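Local coordinates for uracil-dna glycosylase (Deinococcus radiodurans, PDB 4UQM), which belongs to the uracil-DNA glycosylase superfamily, has an alpha/beta fold around a four-stranded parallel sheet, and is modelled here with bound DNA, at residues 161-165 with 190-194; 119-125 with 238-242. The protein carries 1 engineered substitution. All blocks are in the same frame, centred on the assembly; numbering follows the deposited sequence.

Interaction 1. Residues 161-165 with 190-194; sequences EHFTD and KKKLI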
loop_
_atom_site.group_PDB
_atom_site.type_symbol
_atom_site.label_atom_id
_atom_site.label_comp_id
_atom_site.label_asym_id
_atom_site.label_seq_id
_atom_site.Cartn_x
_atom_site.Cartn_y
_atom_site.Cartn_z
ATOM N N GLU A 161 -2.333 -11.713 -5.487
ATOM C CA GLU A 161 -3.634 -11.415 -4.876
ATOM C C GLU A 161 -3.972 -12.328 -3.732
ATOM O O GLU A 161 -4.573 -11.865 -2.760
ATOM C CB GLU A 161 -4.751 -11.464 -5.925
ATOM C CG GLU A 161 -4.681 -10.362 -6.978
ATOM C CD GLU A 161 -3.766 -10.620 -8.168
ATOM O OE1 GLU A 161 -3.005 -11.636 -8.185
ATOM O OE2 GLU A 161 -3.841 -9.797 -9.134
ATOM N N HIS A 162 -3.526 -13.585 -3.774
ATOM C CA HIS A 162 -3.746 -14.468 -2.626
ATOM C C HIS A 162 -2.931 -13.973 -1.431
ATOM O O HIS A 162 -3.378 -14.018 -0.301
ATOM C CB HIS A 162 -3.305 -15.881 -2.976
ATOM C CG HIS A 162 -4.133 -16.534 -4.018
ATOM N ND1 HIS A 162 -5.496 -16.668 -3.893
ATOM C CD2 HIS A 162 -3.790 -17.152 -5.170
ATOM C CE1 HIS A 162 -5.965 -17.323 -4.949
ATOM N NE2 HIS A 162 -4.949 -17.600 -5.753
ATOM N N PHE A 163 -1.706 -13.553 -1.686
ATOM C CA PHE A 163 -0.844 -13.059 -0.606
ATOM C C PHE A 163 -1.395 -11.754 -0.015
ATOM O O PHE A 163 -1.470 -11.611 1.219
ATOM C CB PHE A 163 0.559 -12.834 -1.121
ATOM C CG PHE A 163 1.493 -12.297 -0.062
ATOM C CD1 PHE A 163 1.998 -13.149 0.909
ATOM C CD2 PHE A 163 1.771 -10.931 0.014
ATOM C CE1 PHE A 163 2.793 -12.639 1.932
ATOM C CE2 PHE A 163 2.578 -10.424 1.012
ATOM C CZ PHE A 163 3.122 -11.279 1.962
ATOM N N THR A 164 -1.797 -10.814 -0.859
ATOM C CA THR A 164 -2.338 -9.583 -0.301
ATOM C C THR A 164 -3.736 -9.790 0.298
ATOM O O THR A 164 -4.095 -9.080 1.236
ATOM C CB THR A 164 -2.281 -8.396 -1.275
ATOM O OG1 THR A 164 -3.008 -8.717 -2.440
ATOM C CG2 THR A 164 -0.857 -8.063 -1.595
ATOM N N ASP A 165 -4.498 -10.790 -0.143
ATOM C CA ASP A 165 -5.701 -11.222 0.645
ATOM C C ASP A 165 -5.306 -11.601 2.074
ATOM O O ASP A 165 -5.977 -11.238 3.030
ATOM C CB ASP A 165 -6.395 -12.457 0.022
ATOM C CG ASP A 165 -7.237 -12.148 -1.238
ATOM O OD1 ASP A 165 -7.470 -10.963 -1.548
ATOM O OD2 ASP A 165 -7.666 -13.165 -1.847
ATOM N N LYS A 190 -10.839 -6.488 -2.692
ATOM C CA LYS A 190 -10.599 -6.943 -1.298
ATOM C C LYS A 190 -11.765 -6.591 -0.352
ATOM O O LYS A 190 -11.790 -7.037 0.813
ATOM C CB LYS A 190 -9.340 -6.318 -0.692
ATOM C CG LYS A 190 -8.063 -6.400 -1.453
ATOM C CD LYS A 190 -7.627 -7.765 -1.660
ATOM C CE LYS A 190 -6.161 -7.791 -2.094
ATOM N NZ LYS A 190 -5.923 -9.084 -2.729
ATOM N N LYS A 191 -12.704 -5.751 -0.812
ATOM C CA LYS A 191 -13.724 -5.214 0.120
ATOM C C LYS A 191 -14.474 -6.279 0.900
ATOM O O LYS A 191 -14.685 -6.112 2.074
ATOM C CB LYS A 191 -14.709 -4.315 -0.618
ATOM C CG LYS A 191 -15.726 -3.660 0.297
ATOM C CD LYS A 191 -16.623 -2.779 -0.533
ATOM C CE LYS A 191 -17.737 -2.170 0.277
ATOM N NZ LYS A 191 -18.713 -1.645 -0.724
ATOM N N LYS A 192 -14.868 -7.372 0.244
ATOM C CA LYS A 192 -15.572 -8.462 0.901
ATOM C C LYS A 192 -14.850 -9.141 2.069
ATOM O O LYS A 192 -15.493 -9.767 2.917
ATOM C CB LYS A 192 -15.997 -9.543 -0.124
ATOM C CG LYS A 192 -14.855 -10.310 -0.764
ATOM C CD LYS A 192 -15.328 -11.554 -1.512
ATOM C CE LYS A 192 -15.275 -12.776 -0.593
ATOM N NZ LYS A 192 -15.834 -14.029 -1.141
ATOM N N LEU A 193 -13.524 -8.988 2.109
ATOM C CA LEU A 193 -12.730 -9.583 3.184
ATOM C C LEU A 193 -12.782 -8.743 4.449
ATOM O O LEU A 193 -12.339 -9.221 5.509
ATOM C CB LEU A 193 -11.255 -9.678 2.741
ATOM C CG LEU A 193 -11.015 -10.545 1.505
ATOM C CD1 LEU A 193 -9.543 -10.505 1.134
ATOM C CD2 LEU A 193 -11.566 -11.940 1.657
ATOM N N ILE A 194 -13.193 -7.472 4.344
ATOM C CA ILE A 194 -13.182 -6.556 5.478
ATOM C C ILE A 194 -14.528 -6.643 6.250
ATOM O O ILE A 194 -15.484 -5.933 6.014
ATOM C CB ILE A 194 -12.794 -5.139 5.064
ATOM C CG1 ILE A 194 -11.427 -5.179 4.329
ATOM C CG2 ILE A 194 -12.694 -4.260 6.308
ATOM C CD1 ILE A 194 -11.256 -4.073 3.360
#
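K190 dominates this contact: its side chain crosses from the turn after helix 185-188 to helix 160-172, and its CA lies 6.8 Å from that of D165. The aliphatic part carries K190 NZ to the helix, where it meets two side-chain oxygens and one backbone carbonyl. The closest partner is D165 OD1, 2.7 Å from K190 NZ, in a salt bridge. K190 NZ also donates to T164 OG1 at 3.0 Å and, weakly, to the carbonyl E161 O at 3.1 Å. E161 O already accepts D165 N at 2.8 Å in the helix, so the lysine shares an oxygen with the helical hydrogen bond. T164 OG1 accepts from K190 NZ and itself donates to A143 O, so it works in both roles. L193 lies against the carboxylate, with its CD1 3.4 Å from D165 OD1, while it also packs on I168 and K169 further along the helix. The turn brings L193 back beside the K190 chain: L193 N bonds to K190 O at 2.9 Å. The arrangement joins helix 160-172, which precedes strand 179-183, to the beta-alpha-beta connection that runs from that strand through helix 185-188 to its parallel neighbour 200-204, within the alpha/beta fold of uracil-DNA glycosylases.

Interaction 2. Residues 119-125 with 238-242; sequences IPGFVAP and WQLPA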
loop_
_atom_site.group_PDB
_atom_site.type_symbol
_atom_site.label_atom_id
_atom_site.label_comp_id
_atom_site.label_asym_id
_atom_site.label_seq_id
_atom_site.Cartn_x
_atom_site.Cartn_y
_atom_site.Cartn_z
ATOM N N ILE A 119 -7.671 18.365 3.837
ATOM C CA ILE A 119 -7.102 18.588 5.168
ATOM C C ILE A 119 -6.606 20.040 5.220
ATOM O O ILE A 119 -5.526 20.361 4.738
ATOM C CB ILE A 119 -5.908 17.604 5.420
ATOM C CG1 ILE A 119 -6.333 16.122 5.341
ATOM C CG2 ILE A 119 -5.184 17.905 6.746
ATOM C CD1 ILE A 119 -7.249 15.667 6.436
ATOM N N PRO A 120 -7.335 20.906 5.920
ATOM C CA PRO A 120 -6.958 22.292 6.064
ATOM C C PRO A 120 -5.551 22.438 6.576
ATOM O O PRO A 120 -5.161 21.708 7.501
ATOM C CB PRO A 120 -7.972 22.830 7.090
ATOM C CG PRO A 120 -9.159 21.947 6.917
ATOM C CD PRO A 120 -8.613 20.613 6.550
ATOM N N GLY A 121 -4.755 23.242 5.900
ATOM C CA GLY A 121 -3.365 23.447 6.301
ATOM C C GLY A 121 -2.329 22.553 5.659
ATOM O O GLY A 121 -1.121 22.794 5.790
ATOM N N PHE A 122 -2.766 21.516 4.949
ATOM C CA PHE A 122 -1.790 20.642 4.284
ATOM C C PHE A 122 -1.056 21.444 3.206
ATOM O O PHE A 122 -1.711 22.116 2.359
ATOM C CB PHE A 122 -2.474 19.429 3.653
ATOM C CG PHE A 122 -1.516 18.533 2.943
ATOM C CD1 PHE A 122 -0.797 17.571 3.637
ATOM C CD2 PHE A 122 -1.259 18.704 1.581
ATOM C CE1 PHE A 122 0.149 16.776 2.967
ATOM C CE2 PHE A 122 -0.347 17.905 0.909
ATOM C CZ PHE A 122 0.375 16.938 1.604
ATOM N N VAL A 123 0.277 21.373 3.206
ATOM C CA VAL A 123 1.100 22.024 2.176
ATOM C C VAL A 123 1.912 20.929 1.508
ATOM O O VAL A 123 2.719 20.285 2.157
ATOM C CB VAL A 123 2.055 23.092 2.766
ATOM C CG1 VAL A 123 2.905 23.699 1.674
ATOM C CG2 VAL A 123 1.284 24.207 3.425
ATOM N N ALA A 124 1.697 20.700 0.213
ATOM C CA ALA A 124 2.406 19.668 -0.499
ATOM C C ALA A 124 3.899 19.968 -0.541
ATOM O O ALA A 124 4.277 21.077 -0.900
ATOM C CB ALA A 124 1.873 19.551 -1.911
ATOM N N PRO A 125 4.742 19.003 -0.169
ATOM C CA PRO A 125 6.169 19.211 -0.247
ATOM C C PRO A 125 6.676 18.912 -1.640
ATOM O O PRO A 125 5.945 18.410 -2.488
ATOM C CB PRO A 125 6.697 18.183 0.704
ATOM C CG PRO A 125 5.763 17.045 0.522
ATOM C CD PRO A 125 4.431 17.637 0.320
ATOM N N TRP A 238 -1.192 13.875 8.354
ATOM C CA TRP A 238 -0.945 13.736 6.941
ATOM C C TRP A 238 0.161 14.669 6.430
ATOM O O TRP A 238 0.794 14.388 5.409
ATOM C CB TRP A 238 -2.246 13.932 6.124
ATOM C CG TRP A 238 -3.302 12.883 6.393
ATOM C CD1 TRP A 238 -4.475 13.051 7.086
ATOM C CD2 TRP A 238 -3.283 11.512 5.963
ATOM N NE1 TRP A 238 -5.175 11.864 7.112
ATOM C CE2 TRP A 238 -4.472 10.908 6.418
ATOM C CE3 TRP A 238 -2.389 10.761 5.199
ATOM C CZ2 TRP A 238 -4.759 9.557 6.186
ATOM C CZ3 TRP A 238 -2.691 9.425 4.963
ATOM C CH2 TRP A 238 -3.858 8.840 5.457
ATOM N N GLN A 239 0.403 15.793 7.103
ATOM C CA GLN A 239 1.500 16.671 6.684
ATOM C C GLN A 239 2.816 15.948 6.681
ATOM O O GLN A 239 3.120 15.240 7.610
ATOM C CB GLN A 239 1.603 17.880 7.618
ATOM C CG GLN A 239 2.649 18.907 7.164
ATOM C CD GLN A 239 2.313 19.459 5.780
ATOM O OE1 GLN A 239 1.270 20.107 5.603
ATOM N NE2 GLN A 239 3.165 19.207 4.812
ATOM N N LEU A 240 3.552 16.086 5.566
ATOM C CA LEU A 240 4.885 15.554 5.379
ATOM C C LEU A 240 5.914 16.608 5.681
ATOM O O LEU A 240 5.616 17.801 5.559
ATOM C CB LEU A 240 5.020 15.097 3.943
ATOM C CG LEU A 240 4.112 13.933 3.582
ATOM C CD1 LEU A 240 3.908 13.913 2.081
ATOM C CD2 LEU A 240 4.618 12.585 4.094
ATOM N N PRO A 241 7.144 16.198 6.055
ATOM C CA PRO A 241 8.211 17.187 6.229
ATOM C C PRO A 241 8.502 17.969 4.967
ATOM O O PRO A 241 8.408 17.408 3.871
ATOM C CB PRO A 241 9.417 16.367 6.667
ATOM C CG PRO A 241 9.029 14.985 6.641
ATOM C CD PRO A 241 7.617 14.828 6.223
ATOM N N ALA A 242 8.887 19.244 5.095
ATOM C CA ALA A 242 9.250 19.993 3.907
ATOM C C ALA A 242 10.462 19.418 3.163
ATOM O O ALA A 242 10.502 19.429 1.945
ATOM C CB ALA A 242 9.496 21.462 4.243
#
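Two irregular segments pair here through a glutamine side-chain amide that hydrogen-bonds to both backbone groups of one residue: the loop after helix 106-118 meets the C-terminal tail that follows helix 220-230, at the periphery of the alpha/beta fold. A type II beta turn from I119 to F122, closed by a hydrogen bond of 3.0 Å from F122 N to I119 O, redirects the chain as it leaves the helix. G121 sits at its third position with a positive phi of 93°, where a CB would jam against the preceding carbonyl. Beside the amide the packing is apolar. I119 CD1 lies 3.9 Å from W238 CD1, and P125 CG is 4.0 Å from L240 CD1; Y112 of helix 106-118 touches both P125 and L240. The edge of the F122 ring meets the tail backbone, with F122 CE1 3.5 Å from W238 O, a carbonyl that also accepts W133 NE1. Q239 supplies the polar link to V123. V123 N donates to Q239 OE1 at 2.9 Å, and Q239 NE2 returns a nearly straight bond to V123 O, also 2.9 Å, while the same NE2 reaches L240 O at 2.9 Å within the tail.

The two contacts lie on opposite sides of the chain's centre, about 31 Å apart between centres, and do not touch. Along the sequence, interaction 1 is nested within the span closed by interaction 2. Both are partly buried, but the centre of interaction 1 lies nearer the middle, about 13 Å from the chain's centre against about 20 Å, and it ties a regular helix to a turn linking two strands of the central sheet. Interaction 2 joins two segments without regular structure and buries about twice the area, 377 against 192 Å². Charge dominates the first, gathered at one lysine nitrogen; the second relies on hydrogen bonds of a neutral side-chain amide next to apolar packing, and sets the C-terminal tail against the loop after helix 106-118.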